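Local coordinates for phytase (Debaryomyces castellii, PDB 2GFI), which probably removes the 3-phosphate of phytate (inositol hexakisphosphate) by hydrolysis, as a histidine acid phosphatase, at residues E150-N155 with R177-D182; T228-K233 with F280-Y285; E350-D355 with P360-H365. All coordinates share one frame; numbering follows the deposited sequence.

Contact 1: E150-N155 with R177-D182; sequences ELFDTN and RGFMGD
An edge-to-face aromatic pair, joined by a Met-aromatic contact, ties the segment 150-155, which leaves a 3-10 turn to become loop at Phe152, to the C-terminal end of helix 166-180 in the alpha/beta part of the histidine phosphatase fold. Phe179 presents its ring edge to the face of Phe152: the ring centroids are 5.4 Å apart and the planes stand at 84°, a T-shape. CE2 of Phe179 sits over the middle of the Phe152 ring, 4.0 Å from Phe152 CG, while Phe179 CZ comes as close to Phe152 CB. The first torsion of Phe152 sets CG anti to the backbone N (chi1 -180°), which carries the ring out to the helix. Met180 reaches the far end of the same ring. Its chain folds at chi2 and chi3, and its sulfur lies obliquely, 44° off the normal of the Phe152 ring. Leu158 of strand 158-163 touches all three side chains, and Ile326 of strand 326-331 both phenylalanines, which places the cluster against the sheet. Just after Phe152 the chain makes an Asx turn, Asn155 N donating to Asp153 OD1 at 3.1 Å. At the ring's outer rim, SD and CE of Met180 each lie 3.7 Å from Phe152 CZ.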
loop_
_atom_site.group_PDB
_atom_site.type_symbol
_atom_site.label_atom_id
_atom_site.label_comp_id
_atom_site.label_asym_id
_atom_site.label_seq_id
_atom_site.Cartn_x
_atom_site.Cartn_y
_atom_site.Cartn_z
ATOM N N GLU A 150 -28.068 11.038 6.310
ATOM C CA GLU A 150 -28.880 12.242 6.101
ATOM C C GLU A 150 -30.321 11.832 5.787
ATOM O O GLU A 150 -31.249 12.622 5.980
ATOM C CB GLU A 150 -28.346 13.091 4.945
ATOM C CG GLU A 150 -28.618 12.497 3.567
ATOM C CD GLU A 150 -27.745 13.126 2.500
ATOM O OE1 GLU A 150 -26.500 13.045 2.604
ATOM O OE2 GLU A 150 -28.307 13.734 1.570
ATOM N N LEU A 151 -30.487 10.600 5.296
ATOM C CA LEU A 151 -31.789 10.043 4.932
ATOM C C LEU A 151 -32.506 9.491 6.160
ATOM O O LEU A 151 -33.666 9.111 6.079
ATOM C CB LEU A 151 -31.623 8.897 3.934
ATOM C CG LEU A 151 -31.382 9.171 2.451
ATOM C CD1 LEU A 151 -31.454 7.848 1.683
ATOM C CD2 LEU A 151 -32.351 10.189 1.886
ATOM N N PHE A 152 -31.810 9.414 7.282
ATOM C CA PHE A 152 -32.390 8.829 8.467
ATOM C C PHE A 152 -32.926 9.952 9.344
ATOM O O PHE A 152 -32.200 10.907 9.658
ATOM C CB PHE A 152 -31.352 8.008 9.227
ATOM C CG PHE A 152 -31.882 7.343 10.504
ATOM C CD1 PHE A 152 -32.910 6.403 10.457
ATOM C CD2 PHE A 152 -31.296 7.616 11.732
ATOM C CE1 PHE A 152 -33.364 5.794 11.619
ATOM C CE2 PHE A 152 -31.739 6.998 12.892
ATOM C CZ PHE A 152 -32.768 6.096 12.842
ATOM N N ASP A 153 -34.195 9.823 9.714
ATOM C CA ASP A 153 -34.841 10.708 10.668
ATOM C C ASP A 153 -34.739 10.077 12.042
ATOM O O ASP A 153 -35.281 8.987 12.264
ATOM C CB ASP A 153 -36.324 10.874 10.301
ATOM C CG ASP A 153 -36.977 12.081 11.004
ATOM O OD1 ASP A 153 -36.642 12.367 12.180
ATOM O OD2 ASP A 153 -37.831 12.807 10.434
ATOM N N THR A 154 -34.063 10.748 12.970
ATOM C CA THR A 154 -33.862 10.154 14.292
ATOM C C THR A 154 -35.102 10.127 15.207
ATOM O O THR A 154 -35.047 9.568 16.318
ATOM C CB THR A 154 -32.664 10.785 15.003
ATOM O OG1 THR A 154 -32.778 12.216 14.990
ATOM C CG2 THR A 154 -31.368 10.504 14.230
ATOM N N ASN A 155 -36.202 10.722 14.741
ATOM C CA ASN A 155 -37.494 10.616 15.412
ATOM C C ASN A 155 -38.189 9.324 15.024
ATOM O O ASN A 155 -39.193 8.950 15.646
ATOM C CB ASN A 155 -38.416 11.808 15.051
ATOM C CG ASN A 155 -37.831 13.140 15.489
ATOM O OD1 ASN A 155 -37.269 13.239 16.592
ATOM N ND2 ASN A 155 -37.933 14.173 14.623
ATOM N N ARG A 177 -26.289 -1.942 14.793
ATOM C CA ARG A 177 -25.513 -1.363 15.866
ATOM C C ARG A 177 -24.425 -0.443 15.336
ATOM O O ARG A 177 -24.159 0.619 15.913
ATOM C CB ARG A 177 -24.910 -2.434 16.743
ATOM C CG ARG A 177 -25.930 -3.132 17.613
ATOM C CD ARG A 177 -25.350 -4.328 18.348
ATOM N NE ARG A 177 -26.383 -5.049 19.069
ATOM C CZ ARG A 177 -26.758 -4.752 20.303
ATOM N NH1 ARG A 177 -26.208 -3.718 20.929
ATOM N NH2 ARG A 177 -27.712 -5.470 20.896
ATOM N N GLY A 178 -23.773 -0.841 14.249
ATOM C CA GLY A 178 -22.806 0.055 13.667
ATOM C C GLY A 178 -23.527 1.321 13.217
ATOM O O GLY A 178 -23.031 2.432 13.399
ATOM N N PHE A 179 -24.711 1.134 12.625
ATOM C CA PHE A 179 -25.448 2.211 11.994
ATOM C C PHE A 179 -25.918 3.232 13.024
ATOM O O PHE A 179 -25.793 4.431 12.811
ATOM C CB PHE A 179 -26.623 1.648 11.165
ATOM C CG PHE A 179 -27.465 2.710 10.494
ATOM C CD1 PHE A 179 -27.243 3.062 9.169
ATOM C CD2 PHE A 179 -28.467 3.382 11.203
ATOM C CE1 PHE A 179 -28.021 4.068 8.572
ATOM C CE2 PHE A 179 -29.229 4.361 10.622
ATOM C CZ PHE A 179 -29.024 4.707 9.301
ATOM N N MET A 180 -26.407 2.735 14.152
ATOM C CA MET A 180 -27.090 3.529 15.158
ATOM C C MET A 180 -26.148 4.008 16.212
ATOM O O MET A 180 -26.487 4.920 16.959
ATOM C CB MET A 180 -28.192 2.704 15.837
ATOM C CG MET A 180 -29.402 2.414 14.963
ATOM S SD MET A 180 -30.152 3.907 14.260
ATOM C CE MET A 180 -30.929 4.605 15.731
ATOM N N GLY A 181 -24.969 3.392 16.295
ATOM C CA GLY A 181 -24.007 3.745 17.327
ATOM C C GLY A 181 -24.604 3.799 18.720
ATOM O O GLY A 181 -25.314 2.854 19.118
ATOM N N ASP A 182 -24.337 4.880 19.469
ATOM C CA ASP A 182 -24.844 4.948 20.846
ATOM C C ASP A 182 -26.360 5.247 20.965
ATOM O O ASP A 182 -26.899 5.366 22.075
ATOM C CB ASP A 182 -23.979 5.826 21.753
ATOM C CG ASP A 182 -24.016 7.324 21.372
ATOM O OD1 ASP A 182 -24.688 7.727 20.366
ATOM O OD2 ASP A 182 -23.372 8.174 22.042
#

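Contact 2: T228-K233 with F280-Y285; sequences TEYLTK and FIQYSY
Tyr230 and Gln282 meet through a CH-pi contact: CB of Gln282 stands 3.9 Å from the centroid of the Tyr230 ring and 20° off its normal, so a methylene covers the face, displaced toward the CD2-CE2 rim. Leu231, next along the tyrosine's own helix, puts CG over the opposite face, and the ring is thereby sandwiched between aliphatic groups. The side chains of Tyr230 and Gln282 run past each other in opposite directions, which brings the glutamine's terminal amide back beside Tyr230 CB. These contacts join two helices of the predominantly helical part of this histidine acid phosphatase, 229-241 and 277-295, whose closest CA atoms across the segments, those of Tyr230 and Gln282, are 7.4 Å apart. Van der Waals packing makes up the rest. With chi1 at 75°, Tyr230 CG lies between the backbone N and the carbonyl carbon, and the ring projects across to the second helix, where its OH comes 3.2 Å from Tyr283 CA and 3.6 Å from Tyr283 CB. The hydroxyl approaches near the plane of the Tyr283 ring, at its edge. Outside the two segments, Phe256 of helix 249-266 stacks on the Tyr283 ring and also touches Tyr230.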
loop_
_atom_site.group_PDB
_atom_site.type_symbol
_atom_site.label_atom_id
_atom_site.label_comp_id
_atom_site.label_asym_id
_atom_site.label_seq_id
_atom_site.Cartn_x
_atom_site.Cartn_y
_atom_site.Cartn_z
ATOM N N THR A 228 -11.619 -31.501 -13.628
ATOM C CA THR A 228 -11.194 -31.771 -12.245
ATOM C C THR A 228 -9.736 -32.184 -12.254
ATOM O O THR A 228 -9.191 -32.542 -11.233
ATOM C CB THR A 228 -12.010 -32.928 -11.600
ATOM O OG1 THR A 228 -12.045 -34.052 -12.503
ATOM C CG2 THR A 228 -13.472 -32.562 -11.418
ATOM N N GLU A 229 -9.105 -32.135 -13.418
ATOM C CA GLU A 229 -7.717 -32.573 -13.577
ATOM C C GLU A 229 -6.769 -31.846 -12.636
ATOM O O GLU A 229 -5.827 -32.431 -12.130
ATOM C CB GLU A 229 -7.272 -32.413 -15.027
ATOM C CG GLU A 229 -8.228 -33.138 -15.979
ATOM C CD GLU A 229 -7.988 -32.819 -17.456
ATOM O OE1 GLU A 229 -6.938 -33.323 -17.946
ATOM O OE2 GLU A 229 -8.855 -32.070 -18.094
ATOM N N TYR A 230 -7.032 -30.572 -12.373
ATOM C CA TYR A 230 -6.169 -29.801 -11.493
ATOM C C TYR A 230 -6.182 -30.420 -10.093
ATOM O O TYR A 230 -5.214 -30.318 -9.371
ATOM C CB TYR A 230 -6.598 -28.324 -11.474
ATOM C CG TYR A 230 -7.848 -28.044 -10.686
ATOM C CD1 TYR A 230 -7.772 -27.682 -9.348
ATOM C CD2 TYR A 230 -9.109 -28.128 -11.274
ATOM C CE1 TYR A 230 -8.928 -27.404 -8.612
ATOM C CE2 TYR A 230 -10.267 -27.841 -10.548
ATOM C CZ TYR A 230 -10.159 -27.499 -9.212
ATOM O OH TYR A 230 -11.277 -27.260 -8.446
ATOM N N LEU A 231 -7.287 -31.065 -9.722
ATOM C CA LEU A 231 -7.407 -31.742 -8.422
ATOM C C LEU A 231 -6.472 -32.937 -8.363
ATOM O O LEU A 231 -5.737 -33.118 -7.388
ATOM C CB LEU A 231 -8.846 -32.146 -8.120
ATOM C CG LEU A 231 -9.827 -30.971 -7.942
ATOM C CD1 LEU A 231 -11.241 -31.520 -7.962
ATOM C CD2 LEU A 231 -9.556 -30.159 -6.664
ATOM N N THR A 232 -6.454 -33.711 -9.440
ATOM C CA THR A 232 -5.571 -34.849 -9.547
ATOM C C THR A 232 -4.123 -34.416 -9.488
ATOM O O THR A 232 -3.310 -35.045 -8.793
ATOM C CB THR A 232 -5.851 -35.551 -10.830
ATOM O OG1 THR A 232 -7.234 -35.921 -10.834
ATOM C CG2 THR A 232 -5.088 -36.882 -10.885
ATOM N N LYS A 233 -3.800 -33.328 -10.184
ATOM C CA LYS A 233 -2.436 -32.853 -10.193
ATOM C C LYS A 233 -2.057 -32.374 -8.812
ATOM O O LYS A 233 -0.956 -32.654 -8.351
ATOM C CB LYS A 233 -2.220 -31.741 -11.221
ATOM C CG LYS A 233 -2.433 -32.191 -12.674
ATOM C CD LYS A 233 -2.407 -30.995 -13.620
ATOM C CE LYS A 233 -2.033 -31.405 -15.029
ATOM N NZ LYS A 233 -3.229 -31.986 -15.716
ATOM N N PHE A 280 -6.317 -22.452 -7.745
ATOM C CA PHE A 280 -7.340 -21.575 -7.206
ATOM C C PHE A 280 -8.244 -21.053 -8.297
ATOM O O PHE A 280 -9.462 -20.970 -8.126
ATOM C CB PHE A 280 -6.707 -20.344 -6.538
ATOM C CG PHE A 280 -6.156 -20.597 -5.194
ATOM C CD1 PHE A 280 -6.989 -20.960 -4.146
ATOM C CD2 PHE A 280 -4.803 -20.412 -4.951
ATOM C CE1 PHE A 280 -6.463 -21.186 -2.854
ATOM C CE2 PHE A 280 -4.268 -20.635 -3.697
ATOM C CZ PHE A 280 -5.103 -21.029 -2.639
ATOM N N ILE A 281 -7.659 -20.655 -9.423
ATOM C CA ILE A 281 -8.449 -20.075 -10.509
ATOM C C ILE A 281 -9.440 -21.093 -11.111
ATOM O O ILE A 281 -10.585 -20.751 -11.472
ATOM C CB ILE A 281 -7.488 -19.487 -11.566
ATOM C CG1 ILE A 281 -6.840 -18.201 -11.031
ATOM C CG2 ILE A 281 -8.186 -19.268 -12.864
ATOM C CD1 ILE A 281 -5.604 -17.729 -11.843
ATOM N N GLN A 282 -9.014 -22.351 -11.207
ATOM C CA GLN A 282 -9.899 -23.393 -11.725
ATOM C C GLN A 282 -10.922 -23.763 -10.674
ATOM O O GLN A 282 -12.106 -23.916 -10.970
ATOM C CB GLN A 282 -9.109 -24.620 -12.157
ATOM C CG GLN A 282 -8.380 -24.369 -13.425
ATOM C CD GLN A 282 -7.299 -25.377 -13.649
ATOM O OE1 GLN A 282 -6.241 -25.306 -13.013
ATOM N NE2 GLN A 282 -7.540 -26.311 -14.542
ATOM N N TYR A 283 -10.466 -23.884 -9.424
ATOM C CA TYR A 283 -11.414 -24.038 -8.350
ATOM C C TYR A 283 -12.479 -22.936 -8.402
ATOM O O TYR A 283 -13.680 -23.228 -8.342
ATOM C CB TYR A 283 -10.764 -24.030 -6.981
ATOM C CG TYR A 283 -11.831 -24.070 -5.887
ATOM C CD1 TYR A 283 -12.473 -25.273 -5.557
ATOM C CD2 TYR A 283 -12.190 -22.917 -5.195
ATOM C CE1 TYR A 283 -13.434 -25.336 -4.555
ATOM C CE2 TYR A 283 -13.143 -22.955 -4.195
ATOM C CZ TYR A 283 -13.772 -24.176 -3.880
ATOM O OH TYR A 283 -14.711 -24.232 -2.888
ATOM N N SER A 284 -12.014 -21.680 -8.460
ATOM C CA SER A 284 -12.891 -20.522 -8.483
ATOM C C SER A 284 -13.925 -20.639 -9.578
ATOM O O SER A 284 -15.081 -20.301 -9.390
ATOM C CB SER A 284 -12.085 -19.257 -8.721
ATOM O OG SER A 284 -12.911 -18.127 -8.490
ATOM N N TYR A 285 -13.493 -21.104 -10.745
ATOM C CA TYR A 285 -14.407 -21.157 -11.869
ATOM C C TYR A 285 -15.413 -22.288 -11.700
ATOM O O TYR A 285 -16.564 -22.163 -12.155
ATOM C CB TYR A 285 -13.687 -21.262 -13.190
ATOM C CG TYR A 285 -14.664 -21.188 -14.329
ATOM C CD1 TYR A 285 -15.479 -20.088 -14.471
ATOM C CD2 TYR A 285 -14.818 -22.260 -15.225
ATOM C CE1 TYR A 285 -16.401 -20.034 -15.487
ATOM C CE2 TYR A 285 -15.726 -22.212 -16.248
ATOM C CZ TYR A 285 -16.513 -21.095 -16.374
ATOM O OH TYR A 285 -17.433 -20.988 -17.394
#

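Contact 3: E350-D355 with P360-H365; sequences EDLPVD and PSPYSH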
loop_
_atom_site.group_PDB
_atom_site.type_symbol
_atom_site.label_atom_id
_atom_site.label_comp_id
_atom_site.label_asym_id
_atom_site.label_seq_id
_atom_site.Cartn_x
_atom_site.Cartn_y
_atom_site.Cartn_z
ATOM N N GLU A 350 -24.768 -15.181 -22.152
ATOM C CA GLU A 350 -24.865 -16.605 -22.404
ATOM C C GLU A 350 -24.434 -17.439 -21.199
ATOM O O GLU A 350 -23.734 -16.970 -20.306
ATOM C CB GLU A 350 -24.112 -17.009 -23.693
ATOM C CG GLU A 350 -22.817 -16.252 -23.972
ATOM C CD GLU A 350 -22.004 -16.806 -25.161
ATOM O OE1 GLU A 350 -22.533 -17.694 -25.924
ATOM O OE2 GLU A 350 -20.810 -16.360 -25.340
ATOM N N ASP A 351 -24.905 -18.678 -21.198
ATOM C CA ASP A 351 -24.513 -19.680 -20.244
ATOM C C ASP A 351 -23.009 -19.883 -20.260
ATOM O O ASP A 351 -22.370 -19.749 -21.298
ATOM C CB ASP A 351 -25.257 -20.980 -20.545
ATOM C CG ASP A 351 -26.742 -20.896 -20.176
ATOM O OD1 ASP A 351 -27.191 -19.929 -19.495
ATOM O OD2 ASP A 351 -27.546 -21.777 -20.528
ATOM N N LEU A 352 -22.458 -20.172 -19.089
ATOM C CA LEU A 352 -21.035 -20.321 -18.916
ATOM C C LEU A 352 -20.556 -21.582 -19.611
ATOM O O LEU A 352 -21.247 -22.596 -19.594
ATOM C CB LEU A 352 -20.697 -20.353 -17.421
ATOM C CG LEU A 352 -20.334 -18.994 -16.813
ATOM C CD1 LEU A 352 -21.438 -17.926 -17.051
ATOM C CD2 LEU A 352 -20.043 -19.144 -15.327
ATOM N N PRO A 353 -19.388 -21.528 -20.235
ATOM C CA PRO A 353 -18.825 -22.720 -20.826
ATOM C C PRO A 353 -18.295 -23.622 -19.723
ATOM O O PRO A 353 -17.971 -23.144 -18.627
ATOM C CB PRO A 353 -17.678 -22.177 -21.669
ATOM C CG PRO A 353 -17.237 -20.910 -20.935
ATOM C CD PRO A 353 -18.518 -20.335 -20.421
ATOM N N VAL A 354 -18.218 -24.922 -20.021
ATOM C CA VAL A 354 -17.700 -25.925 -19.095
ATOM C C VAL A 354 -16.456 -26.597 -19.650
ATOM O O VAL A 354 -15.698 -27.229 -18.915
ATOM C CB VAL A 354 -18.765 -26.997 -18.780
ATOM C CG1 VAL A 354 -19.912 -26.367 -18.009
ATOM C CG2 VAL A 354 -19.276 -27.715 -20.088
ATOM N N ASP A 355 -16.228 -26.453 -20.948
ATOM C CA ASP A 355 -15.217 -27.272 -21.609
ATOM C C ASP A 355 -13.881 -26.540 -21.680
ATOM O O ASP A 355 -12.895 -27.055 -22.173
ATOM C CB ASP A 355 -15.720 -27.745 -22.992
ATOM C CG ASP A 355 -16.020 -26.572 -23.941
ATOM O OD1 ASP A 355 -16.609 -25.530 -23.500
ATOM O OD2 ASP A 355 -15.701 -26.592 -25.153
ATOM N N PRO A 360 -12.253 -13.241 -18.499
ATOM C CA PRO A 360 -12.532 -13.518 -17.080
ATOM C C PRO A 360 -13.691 -14.514 -17.016
ATOM O O PRO A 360 -14.205 -14.901 -18.045
ATOM C CB PRO A 360 -12.982 -12.147 -16.554
ATOM C CG PRO A 360 -13.790 -11.571 -17.779
ATOM C CD PRO A 360 -12.899 -12.000 -18.972
ATOM N N SER A 361 -14.076 -14.964 -15.836
ATOM C CA SER A 361 -15.296 -15.724 -15.710
ATOM C C SER A 361 -16.444 -14.778 -16.076
ATOM O O SER A 361 -16.526 -13.680 -15.527
ATOM C CB SER A 361 -15.462 -16.252 -14.300
ATOM O OG SER A 361 -16.768 -16.788 -14.152
ATOM N N PRO A 362 -17.302 -15.174 -17.014
ATOM C CA PRO A 362 -18.415 -14.313 -17.468
ATOM C C PRO A 362 -19.390 -14.031 -16.349
ATOM O O PRO A 362 -20.242 -13.139 -16.452
ATOM C CB PRO A 362 -19.121 -15.169 -18.542
ATOM C CG PRO A 362 -18.111 -16.209 -18.932
ATOM C CD PRO A 362 -17.264 -16.463 -17.725
ATOM N N TYR A 363 -19.303 -14.837 -15.305
ATOM C CA TYR A 363 -20.130 -14.647 -14.152
ATOM C C TYR A 363 -19.268 -14.813 -12.936
ATOM O O TYR A 363 -18.719 -15.865 -12.711
ATOM C CB TYR A 363 -21.226 -15.696 -14.130
ATOM C CG TYR A 363 -22.079 -15.573 -12.904
ATOM C CD1 TYR A 363 -23.025 -14.547 -12.792
ATOM C CD2 TYR A 363 -21.935 -16.462 -11.856
ATOM C CE1 TYR A 363 -23.811 -14.431 -11.669
ATOM C CE2 TYR A 363 -22.724 -16.351 -10.715
ATOM C CZ TYR A 363 -23.655 -15.344 -10.625
ATOM O OH TYR A 363 -24.430 -15.247 -9.487
ATOM N N SER A 364 -19.128 -13.766 -12.142
ATOM C CA SER A 364 -18.192 -13.829 -11.036
ATOM C C SER A 364 -18.993 -13.911 -9.749
ATOM O O SER A 364 -19.550 -12.917 -9.248
ATOM C CB SER A 364 -17.243 -12.626 -11.061
ATOM O OG SER A 364 -16.395 -12.642 -9.925
ATOM N N HIS A 365 -19.071 -15.114 -9.215
ATOM C CA HIS A 365 -19.874 -15.279 -8.025
ATOM C C HIS A 365 -19.430 -14.352 -6.865
ATOM O O HIS A 365 -20.254 -13.665 -6.247
ATOM C CB HIS A 365 -19.855 -16.713 -7.593
ATOM C CG HIS A 365 -20.538 -16.927 -6.301
ATOM N ND1 HIS A 365 -19.856 -17.006 -5.116
ATOM C CD2 HIS A 365 -21.849 -17.030 -5.993
ATOM C CE1 HIS A 365 -20.716 -17.196 -4.132
ATOM N NE2 HIS A 365 -21.929 -17.218 -4.639
#
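Leu352 points its forked end at Pro362 and Tyr363, lying at a slant to each of them. CD1 enters the angle between the two residues, 3.9 Å from Pro362 CB and 3.7 Å from Tyr363 CB, while CD2 meets the same Tyr363 CB at 3.8 Å. Behind the fork, CG of Leu352 rests against CG and CD of the Pro362 ring, each at 4.1 Å. A looser contact joins the two prolines, with Pro353 CD 4.4 Å from Pro362 CG. Tyr363 offers only its methylene to the leucine: CG anti to the backbone N (chi1 177°) turns the ring off from the 350-355 segment to meet Tyr292 edge-to-face, and its OH is hydrogen-bonded to Glu337. Both segments belong to the irregular connection between helices 333-343 and 365-368, folded back on itself beside helix 277-295. That helix supplies polar fastenings: Tyr293 OH bonds to Leu352 O, and Asp288 OD2 to Ser361 OG. An alanine in place of Leu352 lacks the branched end that fills the angle between Pro362 and Tyr363 CB, which would probably leave Pro362 only the looser touch of Pro353 across the contact and open a gap between the two limbs. Between the limbs, then, the contact is aliphatic and rests on shape, with two prolines restricting the backbone, whereas the hydrogen bonds named here run to helices 277-295 and 333-343.

Overall arrangement
Along the chain the three contacts follow in series, contact 1 closing before contact 2 opens and contact 2 before contact 3, all within the part of the chain that belongs to the histidine phosphatase superfamily. Contact 1 lies across the chain's centre from the others, its centre 45 Å from that of contact 2 and 40 Å from that of contact 3, packed against strands 158-163 and 326-331 of the mixed sheet. Contacts 2 and 3, with centres about 15 Å apart, meet at helix 277-295, which carries one segment of contact 2 and against which the loop of contact 3 packs: Tyr285 OH probably hydrogen-bonds to Pro353 O at 2.5 Å. The side chains of Tyr283 and Tyr363 are about 11 and 9 Å from that of Asp333, the predicted proton donor, so both contacts lie near the probable catalytic region.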